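Local atomic coordinates of uncharacterized protein (Bacteroides ovatus, PDB entry 4FXT), a protein that is of unknown function but combines a DUF3823 N-terminal domain of the transthyretin clan with a C-terminal domain of the E-set clan. Residues A14-E19 / F99-S104; F116-V121 / N153-D158; A179-K184 / C192-I197. All blocks are in the same frame, centred on the assembly; numbering follows the deposited sequence.

Interaction 1 of 3, residues A14-E19 / F99-S104; sequences AIYDGE and FVRNVS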
loop_
_atom_site.group_PDB
_atom_site.type_symbol
_atom_site.label_atom_id
_atom_site.label_comp_id
_atom_site.label_asym_id
_atom_site.label_seq_id
_atom_site.Cartn_x
_atom_site.Cartn_y
_atom_site.Cartn_z
ATOM N N ALA A 14 3.106 -8.240 -1.441
ATOM C CA ALA A 14 3.908 -7.359 -2.290
ATOM C C ALA A 14 4.983 -6.778 -1.398
ATOM O O ALA A 14 4.665 -6.136 -0.377
ATOM C CB ALA A 14 3.039 -6.306 -2.944
ATOM N N ILE A 15 6.239 -7.131 -1.670
ATOM C CA ILE A 15 7.341 -6.840 -0.754
ATOM C C ILE A 15 8.403 -5.920 -1.350
ATOM O O ILE A 15 8.859 -6.080 -2.482
ATOM C CB ILE A 15 8.002 -8.206 -0.356
ATOM C CG1 ILE A 15 7.068 -9.034 0.525
ATOM C CG2 ILE A 15 9.351 -8.055 0.336
ATOM C CD1 ILE A 15 6.712 -8.439 1.877
ATOM N N TYR A 16 8.819 -4.978 -0.505
ATOM C CA TYR A 16 9.923 -4.051 -0.723
ATOM C C TYR A 16 10.693 -3.945 0.548
ATOM O O TYR A 16 10.083 -3.696 1.594
ATOM C CB TYR A 16 9.496 -2.667 -1.218
ATOM C CG TYR A 16 10.670 -1.714 -1.309
ATOM C CD1 TYR A 16 11.569 -1.786 -2.365
ATOM C CD2 TYR A 16 10.917 -0.778 -0.306
ATOM C CE1 TYR A 16 12.668 -0.929 -2.443
ATOM C CE2 TYR A 16 12.019 0.073 -0.364
ATOM C CZ TYR A 16 12.886 0.006 -1.445
ATOM O OH TYR A 16 13.963 0.855 -1.543
ATOM N N ASP A 17 12.038 -4.105 0.454
ATOM C CA ASP A 17 12.967 -4.040 1.576
ATOM C C ASP A 17 12.341 -4.829 2.748
ATOM O O ASP A 17 12.171 -4.286 3.851
ATOM C CB ASP A 17 13.310 -2.558 1.941
ATOM C CG ASP A 17 14.434 -2.325 2.969
ATOM O OD1 ASP A 17 15.077 -3.316 3.403
ATOM O OD2 ASP A 17 14.701 -1.157 3.296
ATOM N N GLY A 18 11.903 -6.058 2.433
ATOM C CA GLY A 18 11.316 -7.018 3.366
ATOM C C GLY A 18 10.046 -6.631 4.091
ATOM O O GLY A 18 9.680 -7.271 5.082
ATOM N N GLU A 19 9.381 -5.575 3.623
ATOM C CA GLU A 19 8.143 -5.050 4.209
ATOM C C GLU A 19 6.995 -5.124 3.228
ATOM O O GLU A 19 7.202 -4.922 2.012
ATOM C CB GLU A 19 8.325 -3.580 4.652
ATOM C CG GLU A 19 9.326 -3.347 5.760
ATOM C CD GLU A 19 9.356 -1.943 6.337
ATOM O OE1 GLU A 19 8.297 -1.271 6.363
ATOM O OE2 GLU A 19 10.424 -1.559 6.864
ATOM N N PHE A 99 8.523 5.089 -1.275
ATOM C CA PHE A 99 8.135 4.148 -0.227
ATOM C C PHE A 99 7.968 4.880 1.111
ATOM O O PHE A 99 8.755 5.778 1.426
ATOM C CB PHE A 99 9.168 3.013 -0.123
ATOM C CG PHE A 99 8.898 1.961 0.935
ATOM C CD1 PHE A 99 7.819 1.079 0.812
ATOM C CD2 PHE A 99 9.755 1.802 2.008
ATOM C CE1 PHE A 99 7.570 0.100 1.785
ATOM C CE2 PHE A 99 9.523 0.807 2.967
ATOM C CZ PHE A 99 8.435 -0.042 2.849
ATOM N N VAL A 100 6.911 4.519 1.868
ATOM C CA VAL A 100 6.640 5.112 3.188
ATOM C C VAL A 100 7.016 4.104 4.277
ATOM O O VAL A 100 6.444 3.007 4.293
ATOM C CB VAL A 100 5.161 5.587 3.364
ATOM C CG1 VAL A 100 5.036 6.479 4.604
ATOM C CG2 VAL A 100 4.673 6.357 2.139
ATOM N N ARG A 101 7.959 4.462 5.172
ATOM C CA ARG A 101 8.294 3.574 6.331
ATOM C C ARG A 101 8.360 4.328 7.688
ATOM O O ARG A 101 8.315 5.565 7.767
ATOM C CB ARG A 101 9.639 2.839 6.154
ATOM C CG ARG A 101 10.888 3.712 6.376
ATOM C CD ARG A 101 12.127 2.900 6.119
ATOM N NE ARG A 101 12.280 2.577 4.699
ATOM C CZ ARG A 101 12.872 1.480 4.238
ATOM N NH1 ARG A 101 13.293 0.535 5.081
ATOM N NH2 ARG A 101 13.006 1.292 2.927
ATOM N N ASN A 102 8.502 3.528 8.759
ATOM C CA ASN A 102 8.694 3.930 10.161
ATOM C C ASN A 102 7.643 4.991 10.533
ATOM O O ASN A 102 7.953 6.098 10.989
ATOM C CB ASN A 102 10.114 4.428 10.343
ATOM C CG ASN A 102 11.195 3.487 9.770
ATOM O OD1 ASN A 102 10.948 2.333 9.368
ATOM N ND2 ASN A 102 12.411 4.008 9.597
ATOM N N VAL A 103 6.379 4.599 10.348
ATOM C CA VAL A 103 5.204 5.438 10.528
ATOM C C VAL A 103 4.574 5.193 11.903
ATOM O O VAL A 103 4.345 4.060 12.285
ATOM C CB VAL A 103 4.198 5.159 9.387
ATOM C CG1 VAL A 103 2.944 5.990 9.549
ATOM C CG2 VAL A 103 4.845 5.439 8.033
ATOM N N SER A 104 4.312 6.275 12.636
ATOM C CA SER A 104 3.714 6.282 13.964
ATOM C C SER A 104 2.762 7.452 14.098
ATOM O O SER A 104 2.963 8.486 13.467
ATOM C CB SER A 104 4.778 6.333 15.051
ATOM O OG SER A 104 5.628 7.446 14.858
HETATM O O HOH W 1 11.836 0.234 7.972
#
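Tyr16, Asp17 and Glu19 meet Phe99 and Arg101 where a type I' beta turn, Tyr16 to Glu19, of the N-terminal region faces the first strand of the C-terminal, E-set-like region. Tyr16 and Phe99 form a T-shaped (edge-to-face) pair with ring planes at 62°. Tyr16 CD2 sits over the centre of the Phe99 ring, 3.6 Å from Phe99 CG. Glu19 comes to the same ring at its edge, with Glu19 OE1 3.7 Å from Phe99 CZ.

Arg101 crosses Asp17 at about a right angle and grips it end-on. NH1 and NH2 both donate to a single oxygen. Arg101 NH1 lies 2.8 Å from Asp17 OD2 and reaches it from above the carboxylate plane. Arg101 NH2, 3.0 Å from Asp17 OD2, meets the anti lone pair of that oxygen. Glu19 OE2 makes a long salt bridge to Arg101 NH1, at 4.0 Å, by charge alone. The two carboxylates would probably offset the guanidinium charge at this surface contact.

The second shell sets the guanidinium in place. The Arg101 chain bends at chi3 (70°), and its NE donates to Asn119 OD1 on the neighbouring strand 111-120. Tyr16 also packs on Pro96 and Val121. A water closes the network: it accepts from Arg101 NH1 and donates to Glu19 OE2 and, at 2.7 Å from the water oxygen, to Asn102 OD1.

Interaction 2 of 3, residues F116-V121 / N153-D158; sequences FTINKV and NTVSLD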
loop_
_atom_site.group_PDB
_atom_site.type_symbol
_atom_site.label_atom_id
_atom_site.label_comp_id
_atom_site.label_asym_id
_atom_site.label_seq_id
_atom_site.Cartn_x
_atom_site.Cartn_y
_atom_site.Cartn_z
ATOM N N PHE A 116 6.782 10.031 10.025
ATOM C CA PHE A 116 6.986 9.151 8.885
ATOM C C PHE A 116 8.275 9.472 8.118
ATOM O O PHE A 116 8.768 10.604 8.141
ATOM C CB PHE A 116 5.778 9.286 7.921
ATOM C CG PHE A 116 5.483 10.709 7.528
ATOM C CD1 PHE A 116 4.692 11.524 8.339
ATOM C CD2 PHE A 116 6.035 11.260 6.374
ATOM C CE1 PHE A 116 4.459 12.867 7.995
ATOM C CE2 PHE A 116 5.775 12.592 6.018
ATOM C CZ PHE A 116 4.982 13.381 6.824
ATOM N N THR A 117 8.769 8.473 7.388
ATOM C CA THR A 117 9.942 8.575 6.539
ATOM C C THR A 117 9.530 8.199 5.122
ATOM O O THR A 117 8.672 7.319 4.925
ATOM C CB THR A 117 11.042 7.683 7.108
ATOM O OG1 THR A 117 11.224 8.012 8.494
ATOM C CG2 THR A 117 12.361 7.794 6.328
ATOM N N ILE A 118 10.110 8.894 4.130
ATOM C CA ILE A 118 9.799 8.702 2.694
ATOM C C ILE A 118 11.076 8.510 1.935
ATOM O O ILE A 118 12.022 9.289 2.096
ATOM C CB ILE A 118 8.973 9.877 2.102
ATOM C CG1 ILE A 118 7.645 10.074 2.903
ATOM C CG2 ILE A 118 8.709 9.676 0.603
ATOM C CD1 ILE A 118 6.839 11.286 2.537
ATOM N N ASN A 119 11.111 7.468 1.091
ATOM C CA ASN A 119 12.267 7.152 0.240
ATOM C C ASN A 119 11.927 7.298 -1.228
ATOM O O ASN A 119 10.821 6.936 -1.625
ATOM C CB ASN A 119 12.742 5.724 0.511
ATOM C CG ASN A 119 13.102 5.407 1.960
ATOM O OD1 ASN A 119 12.609 4.413 2.550
ATOM N ND2 ASN A 119 13.910 6.266 2.596
ATOM N N LYS A 120 12.845 7.836 -2.032
ATOM C CA LYS A 120 12.669 7.887 -3.486
ATOM C C LYS A 120 13.428 6.686 -4.005
ATOM O O LYS A 120 14.669 6.679 -3.948
ATOM C CB LYS A 120 13.106 9.230 -4.087
ATOM C CG LYS A 120 12.927 9.355 -5.605
ATOM C CD LYS A 120 13.387 10.723 -6.070
ATOM C CE LYS A 120 13.377 10.848 -7.545
ATOM N NZ LYS A 120 13.744 12.223 -7.963
ATOM N N VAL A 121 12.689 5.607 -4.349
ATOM C CA VAL A 121 13.269 4.318 -4.754
ATOM C C VAL A 121 13.617 4.354 -6.277
ATOM O O VAL A 121 14.708 3.914 -6.642
ATOM C CB VAL A 121 12.291 3.177 -4.397
ATOM C CG1 VAL A 121 12.861 1.807 -4.759
ATOM C CG2 VAL A 121 11.920 3.224 -2.916
ATOM N N ASN A 153 4.768 18.469 -2.464
ATOM C CA ASN A 153 5.677 17.524 -3.063
ATOM C C ASN A 153 7.131 17.865 -2.832
ATOM O O ASN A 153 7.950 17.556 -3.703
ATOM C CB ASN A 153 5.402 17.519 -4.557
ATOM C CG ASN A 153 5.686 18.811 -5.322
ATOM O OD1 ASN A 153 5.935 19.894 -4.767
ATOM N ND2 ASN A 153 5.690 18.705 -6.640
ATOM N N THR A 154 7.472 18.527 -1.693
ATOM C CA THR A 154 8.861 18.905 -1.366
ATOM C C THR A 154 9.211 18.378 0.038
ATOM O O THR A 154 10.090 18.918 0.714
ATOM C CB THR A 154 9.084 20.427 -1.473
ATOM O OG1 THR A 154 8.245 21.089 -0.521
ATOM C CG2 THR A 154 8.874 20.978 -2.892
ATOM N N VAL A 155 8.537 17.305 0.470
ATOM C CA VAL A 155 8.829 16.678 1.760
ATOM C C VAL A 155 10.253 16.080 1.684
ATOM O O VAL A 155 10.570 15.413 0.704
ATOM C CB VAL A 155 7.755 15.623 2.149
ATOM C CG1 VAL A 155 8.092 14.940 3.474
ATOM C CG2 VAL A 155 6.363 16.252 2.208
ATOM N N SER A 156 11.115 16.359 2.694
ATOM C CA SER A 156 12.472 15.813 2.741
ATOM C C SER A 156 12.431 14.256 2.780
ATOM O O SER A 156 11.480 13.621 3.276
ATOM C CB SER A 156 13.246 16.370 3.924
ATOM O OG SER A 156 12.606 16.155 5.161
ATOM N N LEU A 157 13.441 13.667 2.161
ATOM C CA LEU A 157 13.600 12.234 1.981
ATOM C C LEU A 157 14.567 11.607 2.975
ATOM O O LEU A 157 15.398 12.302 3.577
ATOM C CB LEU A 157 14.138 12.009 0.564
ATOM C CG LEU A 157 13.151 11.847 -0.590
ATOM C CD1 LEU A 157 11.910 12.729 -0.477
ATOM C CD2 LEU A 157 13.853 12.055 -1.903
ATOM N N ASP A 158 14.459 10.269 3.125
ATOM C CA ASP A 158 15.321 9.376 3.921
ATOM C C ASP A 158 15.548 9.927 5.374
ATOM O O ASP A 158 16.647 9.798 5.939
ATOM C CB ASP A 158 16.681 9.185 3.205
ATOM C CG ASP A 158 16.650 8.759 1.747
ATOM O OD1 ASP A 158 15.579 8.337 1.263
ATOM O OD2 ASP A 158 17.704 8.844 1.089
#
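Asn119 and Asp158 join strand 111-120 to the loop that leads into strand 160-166. The Asn119 side chain can be followed outward. Asn119 CB lies 3.9 Å from Asp158 OD1. Its CG is anti to the carbonyl carbon (chi1 -56°) and keeps a similar distance from that oxygen. At the tip, Asn119 ND2 donates to Asp158 OD1 at 3.0 Å, with an N-H...O angle of 162°. The carboxylate is met from above its plane, while the oxygen lies close to the plane of the amide. The other branch, OD1, accepts a hydrogen bond from Arg101 NE on strand 98-108. The amide thus has a partner on each branch, which fixes its rotation. An alanine here would probably leave Asp158 OD1 without this donor and Arg101 NE without its acceptor, so that the guanidinium could turn more easily.

The backbone adds a second tie. Asp158 N donates to Ile118 O at 2.8 Å, and Leu157 CA makes a CH...O contact with the same oxygen at 3.3 Å. Leu157 CD2 rests on Lys120 CB at 3.6 Å.

Apolar packing continues inward from Val155. Val155 CG1 meets Ile118 CD1 at 4.0 Å and lies at the edge of the Phe116 ring, 4.2 Å from Phe116 CE2. Val130 of the opposing sheet touches both Ile118 and Val155. The loop thus passes from one sheet, at strand 147-150, to the other, at strand 160-166, and is a sheet-to-sheet connection of a beta sandwich, consistent with the E-set clan.

Interaction 3 of 3, residues A179-K184 / C192-I197; sequences ARVGVK and CYSQSI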
loop_
_atom_site.group_PDB
_atom_site.type_symbol
_atom_site.label_atom_id
_atom_site.label_comp_id
_atom_site.label_asym_id
_atom_site.label_seq_id
_atom_site.Cartn_x
_atom_site.Cartn_y
_atom_site.Cartn_z
ATOM N N ALA A 179 -5.431 5.830 10.909
ATOM C CA ALA A 179 -4.592 6.866 10.325
ATOM C C ALA A 179 -3.646 6.263 9.347
ATOM O O ALA A 179 -3.248 5.105 9.523
ATOM C CB ALA A 179 -3.838 7.601 11.406
ATOM N N ARG A 180 -3.281 7.027 8.309
ATOM C CA ARG A 180 -2.416 6.502 7.254
ATOM C C ARG A 180 -1.710 7.615 6.472
ATOM O O ARG A 180 -2.265 8.700 6.304
ATOM C CB ARG A 180 -3.296 5.677 6.293
ATOM C CG ARG A 180 -2.594 4.523 5.659
ATOM C CD ARG A 180 -3.558 3.727 4.835
ATOM N NE ARG A 180 -2.888 2.575 4.240
ATOM C CZ ARG A 180 -3.358 1.886 3.212
ATOM N NH1 ARG A 180 -4.484 2.256 2.615
ATOM N NH2 ARG A 180 -2.672 0.858 2.728
ATOM N N VAL A 181 -0.517 7.324 5.958
ATOM C CA VAL A 181 0.297 8.271 5.185
ATOM C C VAL A 181 0.427 7.725 3.767
ATOM O O VAL A 181 0.718 6.538 3.612
ATOM C CB VAL A 181 1.691 8.546 5.837
ATOM C CG1 VAL A 181 2.477 9.573 5.050
ATOM C CG2 VAL A 181 1.567 8.984 7.286
ATOM N N GLY A 182 0.201 8.580 2.760
ATOM C CA GLY A 182 0.283 8.208 1.351
ATOM C C GLY A 182 1.188 9.115 0.564
ATOM O O GLY A 182 1.169 10.315 0.782
ATOM N N VAL A 183 1.986 8.583 -0.355
ATOM C CA VAL A 183 2.818 9.433 -1.237
ATOM C C VAL A 183 2.484 9.054 -2.689
ATOM O O VAL A 183 2.511 7.868 -3.018
ATOM C CB VAL A 183 4.363 9.389 -0.954
ATOM C CG1 VAL A 183 4.892 7.965 -0.916
ATOM C CG2 VAL A 183 5.155 10.212 -1.956
ATOM N N LYS A 184 2.150 10.061 -3.539
ATOM C CA LYS A 184 1.846 9.846 -4.960
ATOM C C LYS A 184 2.948 10.397 -5.860
ATOM O O LYS A 184 3.405 11.527 -5.656
ATOM C CB LYS A 184 0.522 10.478 -5.357
ATOM C CG LYS A 184 0.125 9.987 -6.739
ATOM C CD LYS A 184 -1.099 10.617 -7.292
ATOM C CE LYS A 184 -1.378 10.073 -8.650
ATOM N NZ LYS A 184 -0.304 10.362 -9.600
ATOM N N CYS A 192 1.110 5.342 -2.799
ATOM C CA CYS A 192 1.721 4.284 -2.039
ATOM C C CYS A 192 1.565 4.650 -0.584
ATOM O O CYS A 192 1.848 5.790 -0.210
ATOM C CB CYS A 192 3.169 4.033 -2.428
ATOM S SG CYS A 192 3.968 2.753 -1.414
ATOM N N TYR A 193 1.069 3.723 0.229
ATOM C CA TYR A 193 0.742 4.034 1.604
ATOM C C TYR A 193 1.510 3.250 2.637
ATOM O O TYR A 193 2.076 2.178 2.399
ATOM C CB TYR A 193 -0.752 3.724 1.849
ATOM C CG TYR A 193 -1.749 4.448 0.968
ATOM C CD1 TYR A 193 -2.120 3.926 -0.273
ATOM C CD2 TYR A 193 -2.394 5.598 1.412
ATOM C CE1 TYR A 193 -3.056 4.572 -1.075
ATOM C CE2 TYR A 193 -3.336 6.250 0.621
ATOM C CZ TYR A 193 -3.676 5.725 -0.612
ATOM O OH TYR A 193 -4.627 6.376 -1.358
ATOM N N SER A 194 1.440 3.798 3.846
ATOM C CA SER A 194 1.881 3.211 5.094
ATOM C C SER A 194 0.857 2.207 5.503
ATOM O O SER A 194 -0.196 2.110 4.856
ATOM C CB SER A 194 2.051 4.305 6.137
ATOM O OG SER A 194 0.768 4.832 6.436
ATOM N N GLN A 195 1.063 1.545 6.633
ATOM C CA GLN A 195 0.028 0.656 7.102
ATOM C C GLN A 195 -1.101 1.495 7.721
ATOM O O GLN A 195 -0.836 2.620 8.168
ATOM C CB GLN A 195 0.604 -0.377 8.084
ATOM C CG GLN A 195 1.391 -1.497 7.365
ATOM C CD GLN A 195 0.568 -2.356 6.376
ATOM O OE1 GLN A 195 -0.548 -2.836 6.690
ATOM N NE2 GLN A 195 1.131 -2.615 5.176
ATOM N N SER A 196 -2.376 0.995 7.641
ATOM C CA SER A 196 -3.508 1.665 8.290
ATOM C C SER A 196 -3.434 1.322 9.768
ATOM O O SER A 196 -3.533 0.155 10.101
ATOM C CB SER A 196 -4.822 1.270 7.658
ATOM O OG SER A 196 -5.899 1.925 8.305
ATOM N N ILE A 197 -3.103 2.319 10.608
ATOM C CA ILE A 197 -2.830 2.163 12.030
ATOM C C ILE A 197 -3.954 2.739 12.875
ATOM O O ILE A 197 -4.333 3.906 12.721
ATOM C CB ILE A 197 -1.476 2.871 12.361
ATOM C CG1 ILE A 197 -0.335 2.235 11.522
ATOM C CG2 ILE A 197 -1.180 2.832 13.879
ATOM C CD1 ILE A 197 0.962 2.882 11.665
#
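Arg180 is extended from CG to NE (chi3 -178°), which brings NE to Ser194 O. Tyr193 has CG anti to the carbonyl carbon and beside the backbone N (chi1 -58°), and the guanidinium lies flat on its ring. The two flat groups stack, with centres 4.4 Å apart and planes at 17°. Tyr193 CB lies over one face of the guanidinium, 3.4 Å from Arg180 NE. Arg180 NE also donates to Ser194 O at 2.8 Å, nearly in the guanidinium plane.

Strands 176-185 and 192-200 form an antiparallel hairpin here. Val183 and Cys192 are a hydrogen-bonded pair, as are Ala179 and Ile197. Gly182 faces Tyr193 in a non-hydrogen-bonded pair, and Gly182 CA lies 3.7 Å from Tyr193 CD2. The register shifts by one between the two ladders. Ser194 spans this break: Ser194 N donates to Val181 O at 2.8 Å, and Ser194 OG accepts from Val181 N at 2.8 Å. The hydroxyl thus takes the place of a backbone acceptor where the pairing slips.

Outer partners complete the polar groups. Arg180 NH2 donates to Val23 O and NH1 to Thr140 O, while Tyr193 OH bonds Glu142 N. The buried guanidinium is therefore held by three carbonyl oxygens, those of Ser194, Val23 and Thr140, and by the offset stack on Tyr193. These dipoles and the stack would probably stabilise its positive charge and keep it from turning.

Overall arrangement
Interactions 1, 2 and 3 follow one another along the chain. Their centres lie about 13 Å (1 to 2), 10 Å (1 to 3) and 13 Å (2 to 3) apart. One segment each of interactions 1 and 2, 99-104 and 116-121, lies in the same sheet, on neighbouring strands 98-108 and 111-120. Interaction 3 lies in the other sheet, with strands 147-150, 127-135, 176-185 and 192-200. The two sheets pack through Val100 on Val183, Val103 on Ser194 and Phe116 on Val181. Segment 14-19 alone comes from the N-terminal family region. Interaction 1 therefore links the two regions, while interactions 2 and 3 belong to the C-terminal sandwich against which the turn rests.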